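PDB 6NKI: NRPS from Penicillium fellutanum, which is probably a domain of a nonribosomal peptide synthetase, with a Rossmann-type fold of the male sterility protein family that holds NADPH dihydro-nicotinamide-adenine-dinucleotide phosphate. Local coordinates for residues R145-I150 with E211-A216; L248-V253 with K324-G329; T254-T259 with R332-S337; S167-G172 with A310-D315; H36-L41 with S48-L53. All coordinates share one frame; numbering follows the deposited sequence.

Interaction 1. Residues R145-I150 with E211-A216; sequences RSTFDI and EQLIGA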
# COMPACT_ATOMS: atom_id res chain seq x y z
N ARG A 145 4.96 -33.05 4.80
CA ARG A 145 4.49 -34.17 3.98
C ARG A 145 3.51 -33.68 2.93
O ARG A 145 3.58 -34.08 1.76
CB ARG A 145 3.82 -35.21 4.87
CG ARG A 145 3.22 -36.45 4.20
CD ARG A 145 4.23 -37.52 3.90
NE ARG A 145 3.54 -38.74 3.45
CZ ARG A 145 4.14 -39.87 3.09
NH1 ARG A 145 5.46 -39.99 3.14
NH2 ARG A 145 3.40 -40.90 2.70
N SER A 146 2.59 -32.82 3.34
CA SER A 146 1.70 -32.08 2.47
C SER A 146 2.49 -31.46 1.32
O SER A 146 2.08 -31.57 0.15
CB SER A 146 0.94 -31.03 3.30
OG SER A 146 1.83 -30.14 3.97
N THR A 147 3.64 -30.86 1.62
CA THR A 147 4.47 -30.27 0.57
C THR A 147 5.04 -31.36 -0.33
O THR A 147 5.04 -31.22 -1.56
CB THR A 147 5.59 -29.41 1.20
OG1 THR A 147 5.04 -28.41 2.07
CG2 THR A 147 6.42 -28.71 0.11
N PHE A 148 5.51 -32.45 0.27
CA PHE A 148 6.00 -33.59 -0.49
C PHE A 148 4.91 -34.17 -1.37
O PHE A 148 5.13 -34.44 -2.56
CB PHE A 148 6.54 -34.65 0.48
CG PHE A 148 7.12 -35.87 -0.19
CD1 PHE A 148 8.40 -35.84 -0.74
CD2 PHE A 148 6.39 -37.05 -0.28
CE1 PHE A 148 8.93 -36.95 -1.35
CE2 PHE A 148 6.92 -38.16 -0.88
CZ PHE A 148 8.19 -38.11 -1.42
N ASP A 149 3.72 -34.38 -0.80
CA ASP A 149 2.60 -34.86 -1.60
C ASP A 149 2.34 -33.94 -2.79
O ASP A 149 2.01 -34.41 -3.88
CB ASP A 149 1.35 -34.96 -0.71
CG ASP A 149 1.45 -36.05 0.35
OD1 ASP A 149 2.10 -37.08 0.09
OD2 ASP A 149 0.89 -35.85 1.46
N ILE A 150 2.54 -32.61 -2.59
CA ILE A 150 2.20 -31.59 -3.59
C ILE A 150 3.13 -31.64 -4.80
O ILE A 150 2.67 -31.50 -5.95
CB ILE A 150 2.16 -30.19 -2.93
CG1 ILE A 150 0.79 -29.89 -2.31
CG2 ILE A 150 2.53 -29.06 -3.89
CD1 ILE A 150 0.83 -28.73 -1.42
N GLU A 211 10.64 -25.56 2.50
CA GLU A 211 11.25 -24.61 1.58
C GLU A 211 12.49 -25.22 0.92
O GLU A 211 12.63 -25.17 -0.31
CB GLU A 211 11.57 -23.32 2.34
CG GLU A 211 12.20 -22.18 1.56
CD GLU A 211 12.09 -20.85 2.31
OE1 GLU A 211 11.47 -20.82 3.39
OE2 GLU A 211 12.64 -19.85 1.81
N GLN A 212 13.38 -25.82 1.72
CA GLN A 212 14.58 -26.44 1.18
C GLN A 212 14.24 -27.65 0.31
O GLN A 212 15.03 -28.04 -0.57
CB GLN A 212 15.52 -26.83 2.31
CG GLN A 212 16.81 -27.42 1.83
CD GLN A 212 17.55 -26.47 0.91
OE1 GLN A 212 17.61 -25.26 1.16
NE2 GLN A 212 18.10 -27.00 -0.18
N LEU A 213 13.07 -28.23 0.53
CA LEU A 213 12.55 -29.27 -0.36
C LEU A 213 12.23 -28.71 -1.74
O LEU A 213 12.55 -29.34 -2.76
CB LEU A 213 11.32 -29.88 0.30
CG LEU A 213 10.55 -31.08 -0.23
CD1 LEU A 213 9.89 -31.72 0.96
CD2 LEU A 213 9.51 -30.63 -1.22
N ILE A 214 11.58 -27.53 -1.80
CA ILE A 214 11.21 -26.89 -3.07
C ILE A 214 12.40 -26.84 -4.02
O ILE A 214 12.27 -27.11 -5.22
CB ILE A 214 10.65 -25.47 -2.81
CG1 ILE A 214 9.30 -25.48 -2.10
CG2 ILE A 214 10.48 -24.72 -4.12
CD1 ILE A 214 8.14 -25.79 -3.01
N GLY A 215 13.58 -26.48 -3.50
CA GLY A 215 14.71 -26.20 -4.37
C GLY A 215 15.17 -27.40 -5.18
O GLY A 215 15.44 -27.28 -6.38
N ALA A 216 15.27 -28.56 -4.54
CA ALA A 216 15.68 -29.76 -5.27
C ALA A 216 14.74 -30.04 -6.43
O ALA A 216 15.18 -30.46 -7.50
CB ALA A 216 15.74 -30.96 -4.32
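Two helices lying against the same face of the Rossmann sheet, 136-156 and 202-220, meet where Leu213 reaches over to Thr147 and Phe148. The backbones come no nearer than 7.8 Å, between CA of Phe148 and CA of Leu213, and only 146 Å² is buried in all, so the pairing shows how few side chains can define a helix-helix seam. Leu213 supplies both of its branches. Its CD2 lies 3.9 Å from CG2 of Thr147, the two side chains sliding past one another in opposite directions. Its CD1 turns to the base of the phenylalanine, 4.5 Å from CB of Phe148, and the near edge of the ring is only slightly farther off. The two branches of Thr147 do different work: chi1 of -56° sets CG2 anti to the backbone N, facing the leucine, and puts OG1 beside that N. From there the hydroxyl hydrogen-bonds to Asn143 O within its own helix and to Ser210 OG, one residue ahead of the segment 211-216. Beneath the seam, Ile150 and Ile214 both touch Leu163 of strand 162-166. Chemically, the contact between 145-150 and 211-216 is purely apolar and nondirectional, made of methyl and methylene groups; polar ties nearby use the other branch of the same threonine, so a single residue serves both kinds of attraction.

Interaction 2. Residues L248-V253 with K324-G329; sequences LLWRVV and KAIMLG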
# COMPACT_ATOMS: atom_id res chain seq x y z
N LEU A 248 -0.32 -13.52 17.93
CA LEU A 248 0.67 -13.10 18.92
C LEU A 248 0.67 -11.59 19.11
O LEU A 248 0.64 -11.10 20.25
CB LEU A 248 2.05 -13.56 18.48
CG LEU A 248 3.17 -12.97 19.33
CD1 LEU A 248 3.02 -13.31 20.81
CD2 LEU A 248 4.51 -13.45 18.80
N LEU A 249 0.67 -10.85 18.01
CA LEU A 249 0.80 -9.40 18.06
C LEU A 249 -0.30 -8.80 18.92
O LEU A 249 -0.03 -8.12 19.92
CB LEU A 249 0.75 -8.84 16.63
CG LEU A 249 1.10 -7.38 16.45
CD1 LEU A 249 2.59 -7.17 16.73
CD2 LEU A 249 0.71 -6.86 15.06
N TRP A 250 -1.56 -9.07 18.57
CA TRP A 250 -2.67 -8.41 19.24
C TRP A 250 -2.90 -8.95 20.65
O TRP A 250 -3.52 -8.26 21.47
CB TRP A 250 -3.95 -8.55 18.43
CG TRP A 250 -3.79 -7.94 17.11
CD1 TRP A 250 -3.84 -8.56 15.90
CD2 TRP A 250 -3.45 -6.58 16.85
NE1 TRP A 250 -3.61 -7.66 14.90
CE2 TRP A 250 -3.35 -6.44 15.45
CE3 TRP A 250 -3.23 -5.46 17.66
CZ2 TRP A 250 -3.04 -5.24 14.85
CZ3 TRP A 250 -2.93 -4.27 17.06
CH2 TRP A 250 -2.85 -4.17 15.66
N ARG A 251 -2.45 -10.18 20.93
CA ARG A 251 -2.53 -10.72 22.28
C ARG A 251 -1.59 -9.95 23.22
O ARG A 251 -1.93 -9.71 24.38
CB ARG A 251 -2.19 -12.21 22.26
CG ARG A 251 -3.29 -13.18 21.75
CD ARG A 251 -2.72 -14.61 21.59
NE ARG A 251 -3.71 -15.58 21.11
CZ ARG A 251 -4.30 -16.51 21.86
NH1 ARG A 251 -5.19 -17.33 21.30
NH2 ARG A 251 -3.98 -16.68 23.14
N VAL A 252 -0.43 -9.52 22.71
CA VAL A 252 0.48 -8.67 23.48
C VAL A 252 -0.08 -7.25 23.58
O VAL A 252 0.09 -6.58 24.60
CB VAL A 252 1.88 -8.67 22.84
CG1 VAL A 252 2.80 -7.68 23.53
CG2 VAL A 252 2.47 -10.05 22.89
N VAL A 253 -0.75 -6.78 22.54
CA VAL A 253 -1.38 -5.47 22.60
C VAL A 253 -2.56 -5.48 23.57
O VAL A 253 -2.83 -4.49 24.25
CB VAL A 253 -1.78 -5.04 21.17
CG1 VAL A 253 -2.69 -3.83 21.18
CG2 VAL A 253 -0.52 -4.71 20.36
N LYS A 324 3.49 4.10 19.35
CA LYS A 324 2.81 5.39 19.37
C LYS A 324 1.56 5.35 18.51
O LYS A 324 0.67 6.18 18.72
CB LYS A 324 3.73 6.55 18.97
CG LYS A 324 4.40 6.52 17.62
CD LYS A 324 5.09 7.88 17.33
CE LYS A 324 6.36 8.16 18.15
NZ LYS A 324 7.56 7.35 17.77
N ALA A 325 1.47 4.37 17.60
CA ALA A 325 0.28 4.19 16.79
C ALA A 325 -0.81 3.45 17.56
O ALA A 325 -1.98 3.81 17.48
CB ALA A 325 0.64 3.46 15.51
N ILE A 326 -0.42 2.40 18.30
CA ILE A 326 -1.31 1.77 19.28
C ILE A 326 -1.95 2.84 20.17
O ILE A 326 -3.18 2.96 20.24
CB ILE A 326 -0.53 0.73 20.11
CG1 ILE A 326 -0.04 -0.49 19.28
CG2 ILE A 326 -1.31 0.35 21.38
CD1 ILE A 326 -1.16 -1.42 18.70
N MET A 327 -1.12 3.64 20.83
CA MET A 327 -1.68 4.61 21.78
C MET A 327 -2.54 5.65 21.07
O MET A 327 -3.55 6.10 21.63
CB MET A 327 -0.57 5.30 22.57
CG MET A 327 0.24 4.40 23.52
SD MET A 327 1.51 5.37 24.35
CE MET A 327 2.69 5.63 23.04
N LEU A 328 -2.17 6.03 19.85
CA LEU A 328 -2.99 6.96 19.08
C LEU A 328 -4.37 6.39 18.80
O LEU A 328 -5.37 7.11 18.84
CB LEU A 328 -2.28 7.30 17.77
CG LEU A 328 -2.78 8.50 16.95
CD1 LEU A 328 -1.60 9.10 16.20
CD2 LEU A 328 -3.91 8.16 15.98
N GLY A 329 -4.44 5.08 18.51
CA GLY A 329 -5.73 4.45 18.25
C GLY A 329 -6.49 4.13 19.52
O GLY A 329 -7.71 4.31 19.58
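The indole of Trp250 meets Ile326 at its edge: the methyl CD1 of Ile326 lies near the ring plane, 3.7 Å from CZ3 of Trp250, and the two side chains cross obliquely. Another point on the rim is occupied, in plane, by CG1 of Val253 from the next turn of the same helix. One face carries CD2 of Leu249, 4.0 Å above the plane of the Trp250 ring and displaced toward its rim. The side chain of Trp250 lies about 5 Å from the bound NADPH dihydro-nicotinamide-adenine-dinucleotide phosphate, which places this helix pair beside the ligand pocket. Ile326 thus inserts a single methyl where ring edge and valine come together. That CD1 is 3.7 Å from CG2 of Val253 and 3.8 Å from CG1 of Val253, an approach tip to tip in which both valine branches share one partner. The isoleucine reaches this spot because chi1 of -66° carries CG1 anti to its carbonyl carbon. All three residues are buried, and no hydrogen bond joins the segments. Around the contact, helix 389-410 adds Val399 against Ile326 and Asn402 against Trp250. Phe322, one turn earlier on helix 319-330, touches Val253 and Leu249, and Ile235 of strand 233-235 also meets the indole.

Interaction 3. Residues T254-T259 with R332-S337; sequences TTAMTT and RDLIPS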
# COMPACT_ATOMS: atom_id res chain seq x y z
N THR A 254 -3.29 -6.60 23.64
CA THR A 254 -4.52 -6.61 24.44
C THR A 254 -4.21 -6.70 25.94
O THR A 254 -4.99 -6.22 26.78
CB THR A 254 -5.43 -7.76 23.98
OG1 THR A 254 -6.73 -7.61 24.58
CG2 THR A 254 -4.86 -9.13 24.38
N THR A 255 -3.06 -7.29 26.31
CA THR A 255 -2.68 -7.33 27.71
C THR A 255 -1.92 -6.08 28.11
O THR A 255 -1.90 -5.70 29.29
CB THR A 255 -1.84 -8.58 28.02
OG1 THR A 255 -0.53 -8.44 27.46
CG2 THR A 255 -2.50 -9.83 27.44
N ALA A 256 -1.28 -5.43 27.13
CA ALA A 256 -0.68 -4.13 27.39
C ALA A 256 -1.76 -3.10 27.71
O ALA A 256 -1.52 -2.17 28.49
CB ALA A 256 0.16 -3.70 26.19
N MET A 257 -2.95 -3.28 27.14
CA MET A 257 -4.10 -2.43 27.45
C MET A 257 -4.54 -2.57 28.90
O MET A 257 -4.86 -1.57 29.56
CB MET A 257 -5.25 -2.80 26.52
CG MET A 257 -5.02 -2.37 25.08
SD MET A 257 -6.15 -3.12 23.91
CE MET A 257 -7.73 -2.45 24.47
N THR A 258 -4.59 -3.80 29.42
CA THR A 258 -5.06 -4.03 30.78
C THR A 258 -3.98 -3.69 31.80
O THR A 258 -4.30 -3.26 32.91
CB THR A 258 -5.49 -5.48 30.95
OG1 THR A 258 -4.35 -6.33 30.76
CG2 THR A 258 -6.56 -5.85 29.91
N THR A 259 -2.72 -3.88 31.42
CA THR A 259 -1.58 -3.48 32.22
C THR A 259 -1.33 -1.98 32.19
O THR A 259 -0.72 -1.44 33.13
CB THR A 259 -0.35 -4.27 31.74
OG1 THR A 259 -0.53 -5.66 32.06
CG2 THR A 259 0.91 -3.80 32.37
N ARG A 332 -5.24 6.80 24.36
CA ARG A 332 -4.78 6.94 25.73
C ARG A 332 -3.31 6.57 25.76
O ARG A 332 -2.83 5.81 24.92
CB ARG A 332 -5.59 6.06 26.69
CG ARG A 332 -5.23 4.59 26.60
CD ARG A 332 -6.20 3.74 27.40
NE ARG A 332 -5.69 2.38 27.56
CZ ARG A 332 -6.38 1.38 28.10
NH1 ARG A 332 -7.62 1.58 28.51
NH2 ARG A 332 -5.83 0.19 28.22
N ASP A 333 -2.61 7.09 26.76
CA ASP A 333 -1.19 6.81 26.87
C ASP A 333 -0.93 5.60 27.75
O ASP A 333 -1.69 5.31 28.68
CB ASP A 333 -0.42 8.03 27.38
CG ASP A 333 -0.36 9.13 26.34
OD1 ASP A 333 -0.44 8.80 25.12
OD2 ASP A 333 -0.22 10.31 26.73
N LEU A 334 0.14 4.88 27.42
CA LEU A 334 0.56 3.63 28.11
C LEU A 334 1.87 3.89 28.84
O LEU A 334 2.74 4.56 28.27
CB LEU A 334 0.79 2.54 27.06
CG LEU A 334 -0.46 1.91 26.44
CD1 LEU A 334 -0.12 0.53 25.92
CD2 LEU A 334 -1.58 1.83 27.45
N ILE A 335 2.01 3.35 30.05
CA ILE A 335 3.27 3.59 30.79
C ILE A 335 4.39 2.90 30.02
O ILE A 335 4.26 1.70 29.79
CB ILE A 335 3.16 3.01 32.20
CG1 ILE A 335 1.90 3.50 32.91
CG2 ILE A 335 4.42 3.31 32.99
CD1 ILE A 335 1.45 2.60 34.03
N PRO A 336 5.49 3.58 29.68
CA PRO A 336 6.59 2.94 28.99
C PRO A 336 7.46 2.21 30.01
O PRO A 336 8.42 2.77 30.47
CB PRO A 336 7.38 4.12 28.43
CG PRO A 336 7.10 5.23 29.40
CD PRO A 336 5.66 5.02 29.81
N SER A 337 7.11 0.96 30.30
CA SER A 337 7.84 0.09 31.25
C SER A 337 9.09 -0.50 30.60
O SER A 337 9.23 -0.39 29.38
CB SER A 337 6.95 -1.01 31.77
OG SER A 337 5.71 -0.49 32.21
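Arg332, Met257 and Leu334 bury the most surface where the last turns of helix 248-259 face the segment 332-337. Arg332 holds CG between its backbone N and carbonyl carbon, chi1 75°, and then runs extended from CG to NE, which delivers the guanidinium to the helix. Its chain crosses that of Met257 at about a right angle. The carbonyl O of Met257 lies at the guanidinium edge, but the modelled separation from NH2 is implausibly short and its angle poor, so the detail there, including how closely NH2 approaches the Met257 side chain, is doubtful. The firmer partner is outside the pair: NH1 of Arg332 forms a salt bridge with Glu410.

Leu334 makes the apolar half of the contact. Its CD1 lies 4.2 Å from CB of Ala256 and 4.0 Å from O of Ala256, while its other neighbours include Tyr262 and Met327. Following it, strand 335-337 pairs in parallel with strand 261-263, Ile335 bonding through its backbone to Cys260 and Tyr262.

In the last turn of the helix, O of Thr255 accepts from N of Thr259 at 2.9 Å and from OG1 of Thr258 at 2.9 Å, the hydroxyl tilted 29° from the carbonyl plane; it also bonds to Gln349 NE2. The chemistry is therefore mixed. Leucine and alanine contribute apolar contact, and the guanidinium lies near the C-terminal turn of a helix, a position that may suit the helix dipole, although the salt bridge to Glu410 is its secure interaction.

Interaction 4. Residues S167-G172 with A310-D315; sequences SALIPG and AVSIGD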
# COMPACT_ATOMS: atom_id res chain seq x y z
N SER A 167 6.04 -19.37 3.35
CA SER A 167 7.00 -19.79 4.40
C SER A 167 7.36 -18.58 5.25
O SER A 167 7.19 -17.46 4.76
CB SER A 167 8.22 -20.38 3.76
OG SER A 167 9.18 -20.75 4.73
N ALA A 168 7.82 -18.80 6.48
CA ALA A 168 8.20 -17.69 7.38
C ALA A 168 9.60 -17.17 7.04
O ALA A 168 10.31 -17.81 6.26
CB ALA A 168 8.11 -18.15 8.82
N LEU A 169 9.95 -16.01 7.59
CA LEU A 169 11.28 -15.38 7.37
C LEU A 169 12.34 -16.27 8.02
O LEU A 169 12.07 -16.84 9.08
CB LEU A 169 11.26 -13.98 7.98
CG LEU A 169 10.17 -13.06 7.42
CD1 LEU A 169 10.01 -11.82 8.28
CD2 LEU A 169 10.49 -12.67 5.99
N ILE A 170 13.53 -16.33 7.43
CA ILE A 170 14.60 -17.21 7.90
C ILE A 170 15.88 -16.38 7.96
O ILE A 170 16.16 -15.61 7.03
CB ILE A 170 14.76 -18.43 6.98
CG1 ILE A 170 13.45 -19.21 6.83
CG2 ILE A 170 15.86 -19.36 7.48
CD1 ILE A 170 12.92 -19.80 8.12
N PRO A 171 16.67 -16.48 9.03
CA PRO A 171 17.96 -15.77 9.06
C PRO A 171 18.88 -16.10 7.88
O PRO A 171 19.50 -15.19 7.32
CB PRO A 171 18.56 -16.19 10.41
CG PRO A 171 17.81 -17.43 10.81
CD PRO A 171 16.43 -17.24 10.27
N GLY A 172 18.98 -17.37 7.50
CA GLY A 172 19.75 -17.72 6.32
C GLY A 172 18.96 -17.54 5.03
O GLY A 172 18.46 -16.44 4.74
N ALA A 310 11.98 -16.83 -4.20
CA ALA A 310 11.75 -16.45 -2.81
C ALA A 310 11.69 -14.94 -2.68
O ALA A 310 12.68 -14.24 -2.92
CB ALA A 310 12.85 -17.01 -1.89
N VAL A 311 10.52 -14.43 -2.30
CA VAL A 311 10.37 -13.03 -1.91
C VAL A 311 10.10 -12.94 -0.41
O VAL A 311 9.20 -13.61 0.11
CB VAL A 311 9.28 -12.32 -2.73
CG1 VAL A 311 9.72 -12.20 -4.20
CG2 VAL A 311 7.98 -13.05 -2.65
N SER A 312 10.91 -12.15 0.28
CA SER A 312 10.69 -11.84 1.68
C SER A 312 9.91 -10.53 1.81
O SER A 312 10.04 -9.62 0.99
CB SER A 312 12.02 -11.74 2.42
OG SER A 312 12.69 -13.00 2.44
N ILE A 313 9.08 -10.46 2.84
CA ILE A 313 8.27 -9.29 3.12
C ILE A 313 8.94 -8.53 4.26
O ILE A 313 8.68 -8.79 5.45
CB ILE A 313 6.84 -9.70 3.48
CG1 ILE A 313 6.33 -10.70 2.46
CG2 ILE A 313 5.92 -8.47 3.47
CD1 ILE A 313 6.16 -10.10 1.11
N GLY A 314 9.82 -7.60 3.93
CA GLY A 314 10.42 -6.72 4.92
C GLY A 314 9.50 -5.67 5.52
O GLY A 314 9.97 -4.92 6.39
N ASP A 315 8.22 -5.61 5.12
CA ASP A 315 7.34 -4.52 5.53
C ASP A 315 7.25 -4.40 7.06
O ASP A 315 7.14 -5.40 7.77
CB ASP A 315 5.91 -4.69 4.97
CG ASP A 315 5.80 -4.54 3.44
OD1 ASP A 315 6.82 -4.25 2.77
OD2 ASP A 315 4.64 -4.57 2.94
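Leu169 meets Ser312 and the backbone of Ile313, and the van der Waals part of the contact rests on one leucine methyl. CD2 of Leu169 lies 4.0 Å from CB of Ser312 and 4.1 Å from N of Ile313, so it rests against the bend of main chain where strand 310-312 gives way to loop. OG of Ser312 is at 4.2 Å from the same CD2, a distance of packing alone. The first bond of the leucine side chain points neither toward nor away from the other segment, but its end comes nearer: CG is anti to the carbonyl carbon, chi1 -58°. That side chain is about 9 Å from the bound NADPH dihydro-nicotinamide-adenine-dinucleotide phosphate. Ile313 gives up some surface as well, although the end of its side chain leads away. Only 92 Å² is buried in all, with the backbones nearest at 6.7 Å between CA of Leu169 and CA of Ser312.

Hydrogen bonding within the pair is absent; each segment makes its polar bonds to others. Ser167 OG bonds to Glu211 OE1 on helix 202-220. At the far end, OD2 of Asp315 bonds to Ser390 OG of the second subunit, so this loop reaches the dimer interface.

Main-chain bonds explain how the two segments come to be neighbours. Strand 226-230 runs between them in the parallel sheet: Ser167, just beyond strand 162-166, pairs with Val229, while Val311 pairs with Ile228 and Arg230, and Ile313 with Arg230. Leu169 reaches from beyond strand 162-166 to Ser312, past the Arg230 end of the middle strand, and also touches Phe272 of strand 270-275.

Interaction 5. Residues H36-L41 with S48-L53; sequences HILHQL and SIVYVL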
# COMPACT_ATOMS: atom_id res chain seq x y z
N HIS A 36 -8.17 -14.23 2.63
CA HIS A 36 -7.98 -13.09 1.74
C HIS A 36 -7.46 -13.52 0.38
O HIS A 36 -7.86 -12.94 -0.65
CB HIS A 36 -7.05 -12.04 2.37
CG HIS A 36 -7.70 -11.26 3.46
ND1 HIS A 36 -7.56 -11.57 4.80
CD2 HIS A 36 -8.55 -10.20 3.41
CE1 HIS A 36 -8.27 -10.73 5.53
NE2 HIS A 36 -8.88 -9.89 4.71
N ILE A 37 -6.57 -14.51 0.36
CA ILE A 37 -6.21 -15.13 -0.91
C ILE A 37 -7.48 -15.64 -1.59
O ILE A 37 -7.70 -15.38 -2.77
CB ILE A 37 -5.19 -16.25 -0.69
CG1 ILE A 37 -3.94 -15.70 -0.00
CG2 ILE A 37 -4.83 -16.92 -2.03
CD1 ILE A 37 -3.01 -16.80 0.50
N LEU A 38 -8.36 -16.28 -0.82
CA LEU A 38 -9.60 -16.77 -1.38
C LEU A 38 -10.40 -15.63 -2.01
O LEU A 38 -10.70 -15.65 -3.21
CB LEU A 38 -10.41 -17.52 -0.30
CG LEU A 38 -11.68 -18.16 -0.85
CD1 LEU A 38 -11.29 -19.21 -1.86
CD2 LEU A 38 -12.60 -18.72 0.21
N HIS A 39 -10.72 -14.62 -1.20
CA HIS A 39 -11.38 -13.39 -1.67
C HIS A 39 -10.81 -12.88 -2.99
O HIS A 39 -11.54 -12.64 -3.96
CB HIS A 39 -11.24 -12.33 -0.60
CG HIS A 39 -11.94 -11.05 -0.92
ND1 HIS A 39 -11.54 -9.84 -0.41
CD2 HIS A 39 -13.03 -10.81 -1.67
CE1 HIS A 39 -12.34 -8.90 -0.86
NE2 HIS A 39 -13.26 -9.46 -1.62
N GLN A 40 -9.48 -12.74 -3.06
CA GLN A 40 -8.93 -12.07 -4.23
C GLN A 40 -8.88 -12.98 -5.45
O GLN A 40 -8.94 -12.49 -6.58
CB GLN A 40 -7.56 -11.49 -3.92
CG GLN A 40 -7.58 -10.36 -2.91
CD GLN A 40 -6.20 -9.83 -2.61
OE1 GLN A 40 -5.22 -10.24 -3.22
NE2 GLN A 40 -6.11 -8.96 -1.61
N LEU A 41 -8.77 -14.30 -5.26
CA LEU A 41 -8.92 -15.20 -6.41
C LEU A 41 -10.31 -15.07 -7.02
O LEU A 41 -10.46 -14.75 -8.20
CB LEU A 41 -8.65 -16.65 -6.01
CG LEU A 41 -7.20 -16.92 -5.66
CD1 LEU A 41 -7.09 -18.28 -5.03
CD2 LEU A 41 -6.33 -16.81 -6.89
N SER A 48 -11.60 -19.84 -12.74
CA SER A 48 -12.89 -20.43 -13.10
C SER A 48 -13.52 -21.24 -11.97
O SER A 48 -14.73 -21.44 -11.99
CB SER A 48 -12.72 -21.33 -14.33
OG SER A 48 -13.92 -22.00 -14.67
N ILE A 49 -12.73 -21.69 -11.00
CA ILE A 49 -13.24 -22.45 -9.86
C ILE A 49 -12.10 -22.42 -8.83
O ILE A 49 -10.93 -22.32 -9.21
CB ILE A 49 -13.64 -23.90 -10.25
CG1 ILE A 49 -14.81 -24.44 -9.41
CG2 ILE A 49 -12.50 -24.87 -10.04
CD1 ILE A 49 -16.19 -23.92 -9.80
N VAL A 50 -12.41 -22.51 -7.54
CA VAL A 50 -11.35 -22.70 -6.55
C VAL A 50 -11.70 -23.91 -5.69
O VAL A 50 -12.84 -24.04 -5.23
CB VAL A 50 -11.12 -21.45 -5.67
CG1 VAL A 50 -10.01 -21.71 -4.64
CG2 VAL A 50 -10.78 -20.24 -6.53
N TYR A 51 -10.72 -24.79 -5.49
CA TYR A 51 -10.86 -25.92 -4.58
C TYR A 51 -10.16 -25.56 -3.28
O TYR A 51 -8.99 -25.17 -3.30
CB TYR A 51 -10.24 -27.21 -5.14
CG TYR A 51 -10.64 -27.61 -6.53
CD1 TYR A 51 -11.95 -27.98 -6.82
CD2 TYR A 51 -9.69 -27.71 -7.55
CE1 TYR A 51 -12.31 -28.40 -8.12
CE2 TYR A 51 -10.04 -28.11 -8.85
CZ TYR A 51 -11.36 -28.46 -9.12
OH TYR A 51 -11.72 -28.85 -10.38
N VAL A 52 -10.85 -25.72 -2.16
CA VAL A 52 -10.28 -25.36 -0.86
C VAL A 52 -10.29 -26.57 0.08
O VAL A 52 -11.33 -27.20 0.32
CB VAL A 52 -11.00 -24.14 -0.24
CG1 VAL A 52 -10.78 -22.94 -1.13
CG2 VAL A 52 -12.48 -24.39 -0.10
N LEU A 53 -9.10 -26.89 0.60
CA LEU A 53 -8.95 -27.83 1.69
C LEU A 53 -9.78 -27.36 2.87
O LEU A 53 -9.72 -26.19 3.26
CB LEU A 53 -7.47 -27.93 2.08
CG LEU A 53 -7.14 -29.19 2.92
CD1 LEU A 53 -7.47 -30.47 2.13
CD2 LEU A 53 -5.70 -29.26 3.43
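Helix 36-41, bearing Leu38 and Leu41, runs nearly antiparallel to strand 48-53, at 166° between their directions and 10.1 Å between their axes, with CA of Leu41 and CA of Val50 the nearest backbone pair at 7.9 Å. The strand turns Val50 and Val52 toward the helix and Tyr51 the other way, where its ring stacks on Trp87. Leu38 carries most of the helix side. With CG anti to the backbone N, chi1 -175°, its branch reaches toward the strand so that CD1 rests over both valines, 3.8 Å from CG1 of Val52 and 4.0 Å from CG1 of Val50. It crosses Val52 at about a right angle. Leu41, one turn on, uses the base of its side chain instead, with CB 4.2 Å from CG2 of Val50. Both branches of Val50 are thus engaged, each by a different leucine. All four residues are buried, and their contact is wholly apolar. The layer continues onto the adjoining strands: Leu41 also touches Leu24 on strand 22-27, while Leu38 touches Ile84 and Val52 touches Val86, both on strand 84-88. Strand 22-27, helix 32-43 and strand 47-54 make up a beta-alpha-beta crossover, the opening unit of the Rossmann fold, in which branched side chains on the helix cover those on the parallel sheet.

How the interactions relate
Interactions 1, 4 and 5 belong to the Rossmann part, interactions 2 and 3 to a group of helices well removed from interaction 1. Interaction 5 is fully buried helix-on-sheet packing; interaction 1 joins two helices over another part of that sheet and is only partly buried, as is interaction 4 at its edge. The latter two touch through Glu211 and Ser167. Interactions 2 and 3 share helix 248-259, with centres 9 Å apart, and Met327 O probably accepts a hydrogen bond from Arg332 N. Both are buried, but their chemistry differs: aromatic and aliphatic near the ligand in interaction 2, mixed apolar and charged in interaction 3, farther from the chain's centre.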